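Local coordinates for E3 SUMO-protein ligase SIZ1 (Saccharomyces cerevisiae, PDB 3I2D) that acts as a SUMO E3 ligase, promoting attachment of SUMO to septins and PCNA through an SP-RING zinc finger that interacts with UBC9, at residues A[296-300]-A[301-305]; A[203-207]-A[208-212]; A[218-221]-A[222-226]. One frame throughout, in Å; residues are numbered along the deposited sequence.

Overall arrangement
Contact 2 starts helix 207-215, which leaves the PINIT sheet, contact 3 starts the next helix, and contact 1 is a later turn into the short SP-RING strand 303-305. Contacts 1 and 2 are partly buried, and both lie against helix 276-285; contact 1 also packs on helix 207-215 through Leu300, Leu303 and Ile305. Contact 3 is a surface contact. It meets contact 1 directly, for the carbonyl of Ile305 probably accepts a hydrogen bond from the N-H of Ile220. Contact 1 uses two 3-10 bonds and two waters, contact 2 opens a helix with two sound backbone bonds and one weak one, its leucines buried, and contact 3 relies on weak bonds, a water and sparse apolar packing.

Contact 1: residues A[296-300]-A[301-305]; sequences IDIAL and ENLAI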
# COMPACT_ATOMS: atom_id res chain seq x y z
N ILE A 296 11.13 -12.57 -1.15
CA ILE A 296 10.73 -12.33 -2.54
C ILE A 296 9.64 -11.28 -2.63
O ILE A 296 9.08 -10.86 -1.63
CB ILE A 296 10.20 -13.62 -3.25
CG1 ILE A 296 8.73 -13.87 -2.90
CG2 ILE A 296 11.04 -14.80 -2.86
CD1 ILE A 296 8.08 -14.96 -3.75
N ASP A 297 9.35 -10.85 -3.85
CA ASP A 297 8.30 -9.87 -4.08
C ASP A 297 6.97 -10.58 -4.13
O ASP A 297 6.82 -11.57 -4.86
CB ASP A 297 8.49 -9.14 -5.40
CG ASP A 297 8.95 -7.74 -5.21
OD1 ASP A 297 10.04 -7.56 -4.62
OD2 ASP A 297 8.20 -6.82 -5.64
N ILE A 298 6.01 -10.08 -3.36
CA ILE A 298 4.69 -10.69 -3.34
C ILE A 298 3.65 -9.62 -3.54
O ILE A 298 3.84 -8.47 -3.13
CB ILE A 298 4.42 -11.43 -2.01
CG1 ILE A 298 4.29 -10.45 -0.87
CG2 ILE A 298 5.55 -12.39 -1.68
CD1 ILE A 298 4.17 -11.17 0.45
N ALA A 299 2.54 -9.99 -4.18
CA ALA A 299 1.47 -9.04 -4.42
C ALA A 299 0.30 -9.46 -3.55
O ALA A 299 0.12 -10.65 -3.30
CB ALA A 299 1.07 -9.06 -5.88
N LEU A 300 -0.49 -8.49 -3.10
CA LEU A 300 -1.64 -8.73 -2.24
C LEU A 300 -2.57 -9.82 -2.81
O LEU A 300 -3.05 -10.68 -2.07
CB LEU A 300 -2.41 -7.42 -2.05
CG LEU A 300 -3.30 -7.25 -0.81
CD1 LEU A 300 -4.62 -7.96 -0.99
CD2 LEU A 300 -2.58 -7.78 0.41
N GLU A 301 -2.80 -9.78 -4.11
CA GLU A 301 -3.67 -10.76 -4.77
C GLU A 301 -3.19 -12.20 -4.68
O GLU A 301 -3.98 -13.13 -4.80
CB GLU A 301 -3.88 -10.40 -6.24
CG GLU A 301 -2.62 -9.97 -6.97
CD GLU A 301 -2.43 -8.45 -6.96
OE1 GLU A 301 -2.40 -7.84 -5.86
OE2 GLU A 301 -2.31 -7.88 -8.07
N ASN A 302 -1.89 -12.39 -4.46
CA ASN A 302 -1.33 -13.74 -4.36
C ASN A 302 -1.21 -14.24 -2.94
O ASN A 302 -0.70 -15.33 -2.71
CB ASN A 302 0.04 -13.78 -5.00
CG ASN A 302 -0.01 -13.58 -6.49
OD1 ASN A 302 1.02 -13.48 -7.15
ND2 ASN A 302 -1.22 -13.54 -7.03
N LEU A 303 -1.67 -13.43 -1.99
CA LEU A 303 -1.58 -13.80 -0.58
C LEU A 303 -2.75 -14.70 -0.22
O LEU A 303 -3.91 -14.32 -0.36
CB LEU A 303 -1.57 -12.53 0.27
CG LEU A 303 -0.89 -12.56 1.64
CD1 LEU A 303 0.58 -12.90 1.48
CD2 LEU A 303 -1.04 -11.21 2.33
N ALA A 304 -2.45 -15.92 0.24
CA ALA A 304 -3.48 -16.88 0.63
C ALA A 304 -3.19 -17.56 1.98
O ALA A 304 -2.04 -17.69 2.38
CB ALA A 304 -3.62 -17.94 -0.45
N ILE A 305 -4.25 -17.98 2.66
CA ILE A 305 -4.11 -18.66 3.94
C ILE A 305 -3.63 -20.06 3.64
O ILE A 305 -4.02 -20.64 2.64
CB ILE A 305 -5.49 -18.78 4.67
CG1 ILE A 305 -5.97 -17.40 5.12
CG2 ILE A 305 -5.38 -19.74 5.87
CD1 ILE A 305 -4.97 -16.66 5.96
O HOH W 1 3.45 -12.89 -5.35
O HOH W 2 -5.52 -12.01 -1.60
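The carbonyl oxygen of Leu300 is gripped twice: the backbone N of Leu303 donates to Leu300 O at 3.1 Å, with an N-H...O angle of 161°, and a water donates to Leu300 O at 2.8 Å. The same water donates a second hydrogen bond to Leu303 O, so it bridges the two carbonyls. One residue earlier a second i to i+3 bond runs from Asn302 N to Ala299 O at 2.9 Å. In both backbone bonds the donor stands well above the carbonyl plane, as suits tightly wound i to i+3 bonding.

Together these bonds make a short 3-10 turn that delivers the chain into strand 303-305, an outer strand of the small antiparallel sheet of the SP-RING zinc finger. A second water ties the polar side together, accepting from Ala299 N and donating to Asn302 OD1 at 3.1 Å; Asn302 suits this place because its side-chain carbonyl accepts from the water that Ala299 N also donates to, linking the side chain to the backbone ahead of the turn.

The apolar side chains go the other way. Ile298 CD1 meets Leu303 CD1 at 4.1 Å, the two chains slanting across each other, and Leu300 CD2 lies 4.2 Å from Leu303 CD2, making Leu303 the shared partner of both. With its CG anti to the backbone N (chi1 -154°) and the branch set by chi2, CD1 goes to Ile298 and CD2 to Leu300. Phe279 of helix 276-285 touches Ile298 and Leu303, while Leu300 packs on Leu280 and Trp289. Ile298 also lies about 5 Å, by its side chain, from the zinc ion held by Cys268, His270, Cys291 and Cys294, a place suited to a branched hydrocarbon. Glu301, bent at chi2 (-94°), folds its carboxylate back so that OE1 lies 3.7 Å from Ala299 CB.

Contact 2: residues A[203-207]-A[208-212]; sequences EMITP and EQLLE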
# COMPACT_ATOMS: atom_id res chain seq x y z
N GLU A 203 -10.33 6.84 -0.50
CA GLU A 203 -10.93 6.04 0.53
C GLU A 203 -9.86 5.24 1.25
O GLU A 203 -9.09 4.51 0.62
CB GLU A 203 -11.97 5.07 -0.06
CG GLU A 203 -12.70 4.26 1.02
CD GLU A 203 -13.69 3.25 0.48
OE1 GLU A 203 -14.72 3.68 -0.11
OE2 GLU A 203 -13.44 2.04 0.63
N MET A 204 -9.81 5.40 2.56
CA MET A 204 -8.86 4.68 3.38
C MET A 204 -9.25 3.22 3.36
O MET A 204 -10.41 2.89 3.62
CB MET A 204 -8.93 5.15 4.83
CG MET A 204 -8.62 6.60 5.06
SD MET A 204 -6.87 6.87 4.88
CE MET A 204 -6.75 7.02 3.07
N ILE A 205 -8.32 2.34 3.01
CA ILE A 205 -8.63 0.92 3.06
C ILE A 205 -7.82 0.42 4.22
O ILE A 205 -6.63 0.69 4.34
CB ILE A 205 -8.27 0.15 1.79
CG1 ILE A 205 -9.24 0.53 0.67
CG2 ILE A 205 -8.38 -1.36 2.07
CD1 ILE A 205 -9.06 -0.30 -0.59
N THR A 206 -8.49 -0.31 5.08
CA THR A 206 -7.88 -0.79 6.30
C THR A 206 -7.17 -2.15 6.25
O THR A 206 -7.49 -3.02 5.43
CB THR A 206 -8.96 -0.75 7.39
OG1 THR A 206 -8.57 0.20 8.38
CG2 THR A 206 -9.20 -2.11 8.01
N PRO A 207 -6.15 -2.32 7.10
CA PRO A 207 -5.42 -3.58 7.13
C PRO A 207 -6.38 -4.78 7.30
O PRO A 207 -6.26 -5.77 6.58
CB PRO A 207 -4.48 -3.39 8.33
CG PRO A 207 -4.10 -1.93 8.19
CD PRO A 207 -5.43 -1.26 7.83
N GLU A 208 -7.33 -4.68 8.23
CA GLU A 208 -8.28 -5.76 8.46
C GLU A 208 -9.25 -5.92 7.29
O GLU A 208 -9.79 -7.00 7.07
CB GLU A 208 -9.06 -5.59 9.78
CG GLU A 208 -9.01 -4.20 10.36
CD GLU A 208 -7.67 -3.86 11.01
OE1 GLU A 208 -7.20 -2.71 10.84
OE2 GLU A 208 -7.11 -4.73 11.72
N GLN A 209 -9.48 -4.85 6.54
CA GLN A 209 -10.37 -4.97 5.39
C GLN A 209 -9.64 -5.83 4.37
O GLN A 209 -10.22 -6.74 3.82
CB GLN A 209 -10.65 -3.63 4.74
CG GLN A 209 -11.43 -2.68 5.56
CD GLN A 209 -11.93 -1.55 4.71
OE1 GLN A 209 -12.58 -1.79 3.69
NE2 GLN A 209 -11.62 -0.32 5.09
N LEU A 210 -8.37 -5.52 4.13
CA LEU A 210 -7.58 -6.29 3.18
C LEU A 210 -7.44 -7.73 3.64
O LEU A 210 -7.38 -8.63 2.80
CB LEU A 210 -6.18 -5.70 3.02
CG LEU A 210 -6.07 -4.36 2.33
CD1 LEU A 210 -4.61 -4.08 2.08
CD2 LEU A 210 -6.82 -4.37 1.02
N LEU A 211 -7.36 -7.95 4.96
CA LEU A 211 -7.26 -9.32 5.49
C LEU A 211 -8.45 -10.11 4.98
O LEU A 211 -8.35 -11.30 4.69
CB LEU A 211 -7.29 -9.35 7.01
CG LEU A 211 -7.40 -10.78 7.56
CD1 LEU A 211 -6.07 -11.50 7.36
CD2 LEU A 211 -7.76 -10.76 9.05
N GLU A 212 -9.59 -9.44 4.87
CA GLU A 212 -10.76 -10.13 4.39
C GLU A 212 -10.56 -10.62 2.97
O GLU A 212 -11.02 -11.70 2.63
CB GLU A 212 -11.98 -9.23 4.49
CG GLU A 212 -13.26 -10.02 4.73
CD GLU A 212 -13.11 -11.02 5.88
OE1 GLU A 212 -12.77 -10.59 7.01
OE2 GLU A 212 -13.34 -12.23 5.65
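Thr206 O receives the N-H of Leu210 at 3.0 Å, nearly along the C=O axis and almost straight at the hydrogen (168°), and this bond opens helix 207-215 directly after the PINIT strand 195-204. Thr206 is the N-cap residue, although its side chain makes no capping bond. A weak bond from Gln209 N also reaches Thr206 O, and Leu211 N bonds to Pro207 O at 2.9 Å. Proline suits the first helical position, where no N-H is needed for i to i+4 bonding.

Beside this backbone turn, Ile205 CG2 meets Leu210 CD2 at 3.5 Å, the two side chains crossing at about a right angle. CG2 lies anti to the backbone N of Ile205 (CG1 at chi1 -72°), which carries that methyl forward to the helix. Gln209 lays its CG 3.6 Å from Thr206 CB, and its extended chain runs back along the residues before the helix. With an alanine here the CG that covers Thr206 is gone, and CB and the methyl of Thr206 would probably lose the chain lying against them.

Farther out, Leu280 and Phe73 pack on Leu210, and Leu284 and His281 of helix 276-285 on Pro207. Glu208 reaches helix 276-285 through OE2, which is hydrogen-bonded to NE2 of His281.

Contact 3: residues A[218-221]-A[222-226]; sequences PKII and KQATL
Ile221 O is approached by two N-H groups of the following helix, and both bonds are weak. Ala224 N lies 3.0 Å from Ile221 O, but the angle at the hydrogen is only 123°; Thr225 N is straighter, at 164°, yet 3.5 Å from Ile221 O. Beyond them, Leu226 N to Lys222 O at 2.9 Å is the first close i to i+4 bond.

Water adds a further polar link. One molecule donates to Ile220 O and is also hydrogen-bonded to Thr225 OG1 at 2.9 Å, joining the residue before the cap to the end of the first turn. OG1 lies anti to the carbonyl carbon of Thr225, an orientation (chi1 -64°) that puts it beside the backbone N, within reach of the water on Ile220 O; threonine suits the place because its hydroxyl meets the water while the rest of the side chain can touch Phe308.

These features describe the N-terminus of helix 222-234, with Ile221 at the N-cap. The side chain of isoleucine has no polar atom to offer the first N-H groups, and it contributes apolar surface instead.

The apolar contacts are few. Ile220 CG2 lies 4.2 Å from Ala224 CB, and Ile221 CG1 approaches the same methyl from the cap residue at 4.4 Å. Alanine offers both isoleucines a single methyl and brings no longer chain to this exposed side.

Around the contact, Ile220 packs on Ala304 of strand 303-305, and Phe308 of helix 307-313 touches both Thr225 and the side chain of Lys222. The charge of Lys222 reaches Asp311 in a long, weak ion pair, from NZ to OD2.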
# COMPACT_ATOMS: atom_id res chain seq x y z
N PRO A 218 -8.73 -18.30 -2.47
CA PRO A 218 -8.55 -19.76 -2.39
C PRO A 218 -7.34 -20.06 -1.52
O PRO A 218 -6.24 -19.60 -1.82
CB PRO A 218 -8.33 -20.15 -3.85
CG PRO A 218 -9.16 -19.16 -4.59
CD PRO A 218 -8.87 -17.86 -3.87
N LYS A 219 -7.52 -20.81 -0.45
CA LYS A 219 -6.38 -21.11 0.39
C LYS A 219 -5.37 -22.00 -0.33
O LYS A 219 -5.55 -22.34 -1.49
CB LYS A 219 -6.83 -21.73 1.72
CG LYS A 219 -7.88 -22.80 1.62
CD LYS A 219 -8.25 -23.33 3.01
CE LYS A 219 -9.13 -22.36 3.80
NZ LYS A 219 -8.50 -21.04 3.94
N ILE A 220 -4.28 -22.33 0.35
CA ILE A 220 -3.27 -23.20 -0.22
C ILE A 220 -3.65 -24.51 0.44
O ILE A 220 -3.41 -24.71 1.63
CB ILE A 220 -1.86 -22.74 0.21
CG1 ILE A 220 -1.60 -21.33 -0.31
CG2 ILE A 220 -0.79 -23.68 -0.33
CD1 ILE A 220 -0.36 -20.70 0.27
N ILE A 221 -4.28 -25.38 -0.34
CA ILE A 221 -4.77 -26.65 0.17
C ILE A 221 -3.69 -27.58 0.70
O ILE A 221 -2.53 -27.54 0.25
CB ILE A 221 -5.64 -27.36 -0.92
CG1 ILE A 221 -4.77 -27.81 -2.10
CG2 ILE A 221 -6.67 -26.37 -1.46
CD1 ILE A 221 -5.58 -28.36 -3.27
N LYS A 222 -4.07 -28.42 1.66
CA LYS A 222 -3.15 -29.36 2.29
C LYS A 222 -2.37 -30.24 1.31
O LYS A 222 -1.18 -30.48 1.51
CB LYS A 222 -3.92 -30.23 3.28
CG LYS A 222 -4.78 -29.45 4.26
CD LYS A 222 -5.49 -30.37 5.23
CE LYS A 222 -4.49 -31.12 6.08
NZ LYS A 222 -5.14 -32.16 6.92
N GLN A 223 -3.03 -30.72 0.27
CA GLN A 223 -2.34 -31.57 -0.69
C GLN A 223 -1.07 -30.90 -1.18
O GLN A 223 -0.02 -31.54 -1.25
CB GLN A 223 -3.25 -31.91 -1.88
CG GLN A 223 -4.25 -33.04 -1.62
CD GLN A 223 -5.25 -32.72 -0.52
OE1 GLN A 223 -5.77 -31.60 -0.43
NE2 GLN A 223 -5.54 -33.71 0.32
N ALA A 224 -1.16 -29.61 -1.51
CA ALA A 224 -0.00 -28.85 -2.00
C ALA A 224 1.13 -28.85 -0.97
O ALA A 224 2.27 -29.20 -1.27
CB ALA A 224 -0.41 -27.39 -2.31
N THR A 225 0.80 -28.46 0.26
CA THR A 225 1.79 -28.43 1.31
C THR A 225 2.45 -29.79 1.52
O THR A 225 3.65 -29.87 1.78
CB THR A 225 1.16 -27.95 2.64
OG1 THR A 225 0.71 -26.60 2.48
CG2 THR A 225 2.17 -28.02 3.77
N LEU A 226 1.65 -30.85 1.41
CA LEU A 226 2.15 -32.21 1.60
C LEU A 226 3.13 -32.61 0.52
O LEU A 226 4.14 -33.25 0.80
CB LEU A 226 0.98 -33.21 1.63
CG LEU A 226 0.33 -33.29 3.00
CD1 LEU A 226 -0.73 -34.38 3.02
CD2 LEU A 226 1.41 -33.59 4.04
O HOH W 3 -1.79 -25.52 3.35